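Local atomic coordinates of p450 cytochrome, putative (Rippkaea orientalis, PDB entry 6Y01), a protein that probably binds the molybdenum cofactor and serves as its carrier, using a Rossmann-type fold of the SLOG family. Residues L119-L122 and S123-L127. Residues are numbered along the deposited sequence; the frame is centred on the assembly and turned at random.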
# COMPACT_ATOMS: atom_id res chain seq x y z
N LEU D 119 -9.98 -18.31 0.01
CA LEU D 119 -10.37 -16.91 -0.07
C LEU D 119 -9.22 -16.03 -0.56
O LEU D 119 -9.41 -15.15 -1.41
CB LEU D 119 -10.89 -16.49 1.29
CG LEU D 119 -12.25 -17.09 1.66
CD1 LEU D 119 -12.57 -16.82 3.12
CD2 LEU D 119 -13.37 -16.43 0.80
N GLY D 120 -8.02 -16.19 -0.01
CA GLY D 120 -6.92 -15.32 -0.43
C GLY D 120 -6.60 -15.55 -1.88
O GLY D 120 -6.36 -14.60 -2.63
N THR D 121 -6.61 -16.80 -2.31
CA THR D 121 -6.32 -17.16 -3.70
C THR D 121 -7.38 -16.54 -4.61
O THR D 121 -7.03 -16.03 -5.67
CB THR D 121 -6.21 -18.68 -3.83
OG1 THR D 121 -5.16 -19.17 -2.97
CG2 THR D 121 -5.91 -19.06 -5.27
N LEU D 122 -8.63 -16.62 -4.21
CA LEU D 122 -9.72 -16.00 -5.02
C LEU D 122 -9.44 -14.52 -5.21
O LEU D 122 -9.60 -14.00 -6.35
CB LEU D 122 -11.05 -16.19 -4.32
CG LEU D 122 -12.27 -16.10 -5.19
CD1 LEU D 122 -12.37 -17.29 -6.14
CD2 LEU D 122 -13.48 -16.12 -4.28
N SER D 123 -9.04 -13.83 -4.15
CA SER D 123 -8.74 -12.38 -4.24
C SER D 123 -7.61 -12.14 -5.24
O SER D 123 -7.69 -11.22 -6.05
CB SER D 123 -8.46 -11.73 -2.90
OG SER D 123 -7.13 -11.94 -2.42
N GLU D 124 -6.54 -12.97 -5.19
CA GLU D 124 -5.42 -12.77 -6.10
C GLU D 124 -5.78 -13.06 -7.55
O GLU D 124 -5.36 -12.31 -8.43
CB GLU D 124 -4.23 -13.65 -5.67
CG GLU D 124 -3.65 -13.11 -4.43
CD GLU D 124 -2.31 -13.53 -4.02
OE1 GLU D 124 -1.46 -13.78 -4.98
OE2 GLU D 124 -2.04 -13.45 -2.80
N VAL D 125 -6.52 -14.13 -7.78
CA VAL D 125 -6.96 -14.42 -9.17
C VAL D 125 -7.81 -13.26 -9.69
O VAL D 125 -7.60 -12.85 -10.81
CB VAL D 125 -7.71 -15.74 -9.24
CG1 VAL D 125 -8.38 -15.94 -10.58
CG2 VAL D 125 -6.78 -16.91 -8.94
N ALA D 126 -8.74 -12.79 -8.87
CA ALA D 126 -9.61 -11.68 -9.30
C ALA D 126 -8.76 -10.46 -9.66
O ALA D 126 -9.00 -9.82 -10.71
CB ALA D 126 -10.65 -11.40 -8.23
N LEU D 127 -7.82 -10.09 -8.79
CA LEU D 127 -6.93 -8.93 -9.05
C LEU D 127 -6.08 -9.16 -10.31
O LEU D 127 -5.87 -8.26 -11.08
CB LEU D 127 -6.05 -8.63 -7.83
CG LEU D 127 -6.78 -8.10 -6.60
CD1 LEU D 127 -5.85 -8.11 -5.38
CD2 LEU D 127 -7.30 -6.72 -6.86
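S123 turns its hydroxyl back along the helix onto the carbonyl of G120, one turn earlier, in the first turns of helix 119-130. This helix makes the crossover between parallel strands 111-115 and 135-138 in a beta-alpha-beta unit of the Rossmann-type sheet. In the conformer described, one of two, chi1 of 80° holds OG between the backbone N and carbonyl carbon of S123, and from there it donates to G120 O at 2.8 Å. The same oxygen also accepts a hydrogen bond from E124 N at 3.0 Å, so two donors grip one carbonyl, the hydroxyl meeting it at a more bent C=O...O angle (130°) than the amide. N102 of helix 102-108 hydrogen-bonds to S123 OG as well, tying this buried serine to the neighbouring helix. L122 continues the alpha-helical pattern, its carbonyl O accepting a hydrogen bond from A126 N at 2.9 Å, while the methyl CB of A126 lies 3.4 Å from that oxygen. The L122 side chain packs on F148 of its own chain and F148 of the second subunit. T121 and V125 both touch A114 of strand 111-115, their CG2 methyls 4.3 Å apart; V125 N donates a hydrogen bond to T121 O, and V125 CG2 rests 3.4 Å from this carbonyl oxygen.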